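PDB 3C4N: FAD dependent oxidoreductase domain-containing protein from Deinococcus radiodurans R1, which is of unknown function but binds ADP in this crystal and, by family resemblance, is probably an FAD-dependent oxidoreductase. Local coordinates for residues Ala359-Glu364 and Asp380-Ala385; Gln98-Arg103 and Asp163-Thr168. All coordinates share one frame; numbering follows the deposited sequence.

Contact 1: Ala359-Glu364 and Asp380-Ala385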
# COMPACT_ATOMS: atom_id res chain seq x y z
N ALA A 359 -6.73 -30.92 -6.48
CA ALA A 359 -7.05 -30.15 -7.68
C ALA A 359 -6.10 -28.96 -7.76
O ALA A 359 -5.78 -28.35 -6.75
CB ALA A 359 -8.51 -29.67 -7.64
N PRO A 360 -5.66 -28.60 -8.97
CA PRO A 360 -4.74 -27.48 -9.19
C PRO A 360 -5.39 -26.09 -9.20
O PRO A 360 -6.61 -25.96 -9.08
CB PRO A 360 -4.16 -27.82 -10.56
CG PRO A 360 -5.39 -28.29 -11.28
CD PRO A 360 -6.02 -29.23 -10.26
N PRO A 361 -4.56 -25.04 -9.32
CA PRO A 361 -5.02 -23.65 -9.36
C PRO A 361 -5.86 -23.50 -10.63
O PRO A 361 -5.63 -24.20 -11.62
CB PRO A 361 -3.72 -22.86 -9.45
CG PRO A 361 -2.76 -23.72 -8.66
CD PRO A 361 -3.09 -25.10 -9.17
N GLN A 362 -6.83 -22.60 -10.61
CA GLN A 362 -7.70 -22.41 -11.77
C GLN A 362 -8.44 -21.08 -11.72
O GLN A 362 -8.46 -20.40 -10.69
CB GLN A 362 -8.74 -23.54 -11.83
CG GLN A 362 -9.68 -23.57 -10.61
CD GLN A 362 -10.94 -24.41 -10.81
OE1 GLN A 362 -10.89 -25.65 -10.91
NE2 GLN A 362 -12.09 -23.74 -10.87
N ALA A 363 -9.05 -20.72 -12.83
CA ALA A 363 -9.83 -19.50 -12.90
C ALA A 363 -11.08 -19.80 -13.73
O ALA A 363 -11.12 -20.76 -14.50
CB ALA A 363 -9.01 -18.40 -13.55
N GLU A 364 -12.11 -18.98 -13.58
CA GLU A 364 -13.31 -19.19 -14.34
C GLU A 364 -14.14 -17.91 -14.33
O GLU A 364 -14.07 -17.13 -13.38
CB GLU A 364 -14.09 -20.36 -13.75
CG GLU A 364 -14.72 -20.08 -12.40
CD GLU A 364 -15.21 -21.35 -11.71
OE1 GLU A 364 -15.96 -22.15 -12.34
OE2 GLU A 364 -14.85 -21.54 -10.53
N ASP A 380 1.99 -23.67 -4.97
CA ASP A 380 3.43 -23.45 -5.01
C ASP A 380 4.03 -23.88 -6.36
O ASP A 380 5.02 -23.31 -6.81
CB ASP A 380 4.13 -24.16 -3.84
CG ASP A 380 3.69 -23.61 -2.46
OD1 ASP A 380 3.62 -22.36 -2.30
OD2 ASP A 380 3.43 -24.43 -1.54
N THR A 381 3.42 -24.86 -7.02
CA THR A 381 3.95 -25.32 -8.31
C THR A 381 3.23 -24.73 -9.52
O THR A 381 3.82 -24.61 -10.59
CB THR A 381 3.88 -26.86 -8.42
OG1 THR A 381 4.62 -27.46 -7.35
CG2 THR A 381 4.46 -27.33 -9.76
N LEU A 382 1.97 -24.34 -9.34
CA LEU A 382 1.15 -23.84 -10.44
C LEU A 382 0.45 -22.48 -10.22
O LEU A 382 -0.27 -22.03 -11.11
CB LEU A 382 0.08 -24.89 -10.74
CG LEU A 382 0.55 -26.34 -10.91
CD1 LEU A 382 -0.64 -27.29 -10.83
CD2 LEU A 382 1.27 -26.50 -12.22
N GLY A 383 0.66 -21.85 -9.07
CA GLY A 383 -0.02 -20.58 -8.77
C GLY A 383 0.14 -19.40 -9.73
O GLY A 383 -0.85 -18.87 -10.21
N LEU A 384 1.37 -18.98 -9.99
CA LEU A 384 1.61 -17.85 -10.89
C LEU A 384 0.95 -18.06 -12.25
O LEU A 384 0.24 -17.19 -12.75
CB LEU A 384 3.11 -17.61 -11.07
CG LEU A 384 3.87 -17.08 -9.85
CD1 LEU A 384 5.40 -17.06 -10.09
CD2 LEU A 384 3.37 -15.68 -9.56
N ALA A 385 1.17 -19.24 -12.84
CA ALA A 385 0.63 -19.57 -14.15
C ALA A 385 -0.86 -19.29 -14.26
O ALA A 385 -1.31 -18.71 -15.25
CB ALA A 385 0.90 -21.04 -14.47
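In the nucleotide-binding part of the fold, which its glycine-rich GxGxxG pattern and bound ADP suggest is of Rossmann type, Pro360 and Pro361, just ahead of strand 362-367, pack against Leu382 and Gly383 near the start of the C-terminal helix 379-398. The contact is small, burying 148 Å² over both sides, and is made of apolar surfaces. Pro361 and Leu382 carry most of it: the CB of Pro361 points at the helix, and the outer edge of its ring lies across the base of Leu382, with CD 3.5 Å from Leu382 CB. The two side chains cross at about a right angle. Leu382 keeps CG anti to its carbonyl carbon (chi1 -49°), and with chi2 extended (164°) this brings CD1 beside both prolines; this methyl lies 3.6 Å from Pro360 CB and 3.7 Å from Pro361 CD. Next along the helix, Gly383 has no side chain, and Pro361 CG approaches its backbone N to 3.9 Å. The helix is kinked here, and the N atoms of Leu384 and Ala385 lack the usual bond to the preceding turn. Other sides of the same turn are covered by helix 96-107 and by helix 46-58, where Leu384 rests on Ala50 and Tyr54. Strand 362-367 pairs antiparallel with strand 370-374, through backbone bonds of Gln362 to Leu374 and of Glu364 to Leu372, and 370-374 lies parallel to 227-230 in the sheet that also holds 36-42. Helix 379-398 then follows and packs on helix 46-58, consistent with a Rossmann-type FAD-binding domain.

Contact 2: Gln98-Arg103 and Asp163-Thr168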
# COMPACT_ATOMS: atom_id res chain seq x y z
N GLN A 98 2.14 -25.02 -17.36
CA GLN A 98 1.89 -24.11 -16.25
C GLN A 98 2.96 -24.24 -15.17
O GLN A 98 3.43 -23.24 -14.62
CB GLN A 98 0.51 -24.40 -15.64
CG GLN A 98 -0.67 -24.06 -16.56
CD GLN A 98 -0.96 -25.12 -17.62
OE1 GLN A 98 -0.14 -26.01 -17.87
NE2 GLN A 98 -2.12 -25.01 -18.25
N ALA A 99 3.36 -25.48 -14.88
CA ALA A 99 4.36 -25.74 -13.86
C ALA A 99 5.73 -25.16 -14.21
O ALA A 99 6.39 -24.55 -13.36
CB ALA A 99 4.49 -27.24 -13.63
N GLU A 100 6.16 -25.35 -15.45
CA GLU A 100 7.48 -24.85 -15.85
C GLU A 100 7.51 -23.33 -15.96
O GLU A 100 8.50 -22.71 -15.59
CB GLU A 100 7.92 -25.49 -17.18
CG GLU A 100 8.19 -27.01 -17.13
CD GLU A 100 9.09 -27.44 -15.96
OE1 GLU A 100 9.97 -26.66 -15.53
OE2 GLU A 100 8.92 -28.59 -15.48
N TRP A 101 6.43 -22.76 -16.47
CA TRP A 101 6.34 -21.31 -16.61
C TRP A 101 6.42 -20.69 -15.21
O TRP A 101 7.14 -19.71 -14.99
CB TRP A 101 5.02 -20.94 -17.28
CG TRP A 101 4.92 -19.48 -17.62
CD1 TRP A 101 5.35 -18.87 -18.76
CD2 TRP A 101 4.42 -18.45 -16.76
NE1 TRP A 101 5.16 -17.51 -18.66
CE2 TRP A 101 4.59 -17.23 -17.45
CE3 TRP A 101 3.86 -18.44 -15.48
CZ2 TRP A 101 4.21 -16.00 -16.89
CZ3 TRP A 101 3.48 -17.22 -14.93
CH2 TRP A 101 3.66 -16.02 -15.64
N THR A 102 5.69 -21.28 -14.27
CA THR A 102 5.71 -20.78 -12.89
C THR A 102 7.13 -20.90 -12.34
O THR A 102 7.61 -19.98 -11.68
CB THR A 102 4.74 -21.59 -11.99
OG1 THR A 102 3.40 -21.37 -12.43
CG2 THR A 102 4.87 -21.14 -10.52
N ARG A 103 7.80 -22.02 -12.62
CA ARG A 103 9.16 -22.21 -12.12
C ARG A 103 10.09 -21.12 -12.64
O ARG A 103 10.88 -20.55 -11.88
CB ARG A 103 9.73 -23.59 -12.48
CG ARG A 103 10.81 -24.04 -11.49
CD ARG A 103 11.55 -25.34 -11.85
NE ARG A 103 12.87 -24.98 -12.36
CZ ARG A 103 14.03 -25.47 -11.95
NH1 ARG A 103 14.11 -26.39 -10.99
NH2 ARG A 103 15.15 -25.01 -12.47
N ASP A 163 13.41 -35.76 -6.61
CA ASP A 163 13.13 -34.73 -7.61
C ASP A 163 14.24 -33.71 -7.48
O ASP A 163 14.20 -32.84 -6.60
CB ASP A 163 11.76 -34.07 -7.38
CG ASP A 163 11.60 -32.78 -8.17
OD1 ASP A 163 12.48 -32.45 -9.00
OD2 ASP A 163 10.58 -32.08 -7.98
N PRO A 164 15.26 -33.80 -8.34
CA PRO A 164 16.40 -32.87 -8.31
C PRO A 164 16.07 -31.43 -8.68
O PRO A 164 16.86 -30.53 -8.42
CB PRO A 164 17.39 -33.51 -9.30
CG PRO A 164 17.03 -34.97 -9.26
CD PRO A 164 15.52 -34.90 -9.28
N ARG A 165 14.90 -31.21 -9.28
CA ARG A 165 14.53 -29.85 -9.67
C ARG A 165 13.60 -29.13 -8.68
O ARG A 165 13.09 -28.06 -8.98
CB ARG A 165 13.87 -29.86 -11.06
CG ARG A 165 14.68 -30.57 -12.14
CD ARG A 165 13.97 -30.50 -13.47
NE ARG A 165 13.83 -29.11 -13.91
CZ ARG A 165 12.75 -28.62 -14.52
NH1 ARG A 165 11.72 -29.41 -14.76
NH2 ARG A 165 12.70 -27.35 -14.89
N ALA A 166 13.39 -29.71 -7.50
CA ALA A 166 12.51 -29.08 -6.52
C ALA A 166 13.12 -27.77 -6.02
O ALA A 166 14.34 -27.63 -5.96
CB ALA A 166 12.24 -30.04 -5.35
N LEU A 167 12.27 -26.81 -5.67
CA LEU A 167 12.72 -25.52 -5.19
C LEU A 167 11.95 -25.06 -3.94
O LEU A 167 10.79 -25.41 -3.76
CB LEU A 167 12.49 -24.45 -6.27
CG LEU A 167 13.04 -24.56 -7.68
CD1 LEU A 167 12.51 -23.39 -8.48
CD2 LEU A 167 14.57 -24.57 -7.68
N THR A 168 12.60 -24.28 -3.08
CA THR A 168 11.90 -23.74 -1.92
C THR A 168 12.00 -22.22 -1.93
O THR A 168 13.03 -21.65 -2.30
CB THR A 168 12.44 -24.24 -0.55
OG1 THR A 168 13.86 -24.14 -0.51
CG2 THR A 168 12.01 -25.68 -0.30
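Glu100 OE1 receives Arg165 NH2 at 2.9 Å, one half of a two-pronged salt bridge that ties helix 96-107 to the turn before strand 167-169. The other half joins Arg165 NH1 to Glu100 OE2 at 3.0 Å, so the guanidinium meets the carboxylate end-on. Both oxygens are met on their syn side and lie near the guanidinium plane, although the two groups are tilted 22° from one another. A bend at chi2 (-48°) brings the carboxylate round to Arg165, although the CB of Glu100 does not point at it. Arg103, one turn further along the helix, reaches past this pair. Its NH1 lies 2.8 Å from Arg165 O, a poorly angled and therefore weak bond, while its aliphatic part rests on Leu167, CG to CD1 at 3.5 Å. Arg165 NH2 sits over one face of the Arg103 guanidinium, 3.5 Å from NE, with the two planes 39° apart; Leu167 CD1 covers the opposite face. Arg165 is set in place by a type I turn from Asp163 to Ala166, where its N donates to Asp163 OD1 at 2.7 Å in an Asx turn. Asp163 OD2 is held in turn by Thr87 OG1 and Ala88 N, and Trp86 packs on Glu100, Arg103 and Leu167. Replacing Glu100 by an alanine takes away both acceptors, and would probably leave the Arg165 guanidinium without its anion and free to turn beside Arg103. Glu100 and Arg165 also touch a crystal neighbour. With two arginines this close, the Glu100 carboxylate probably offsets part of their positive charge and lets them lie against one another.

How the contacts relate
The two contacts follow one another along the chain and meet through helix 96-107, their centres 13 Å apart. Ala385 N in contact 1 lies 3.1 Å from Thr102 OG1 in contact 2, probably a hydrogen bond, and Leu382 CD2 packs 3.5 Å from Ala99 N. One side of helix 96-107 therefore meets helix 379-398 while Glu100 and Arg103 reach the turn joining strands 159-163 and 167-169, both paired with strand 118-127. Contact 1 is the one near the nucleotide: by nearest atoms, Gly383 is about 4 Å from the side chain of Met47, an ADP-binding residue, and about 8 Å from ADP itself. Contact 2 lies away from that pocket.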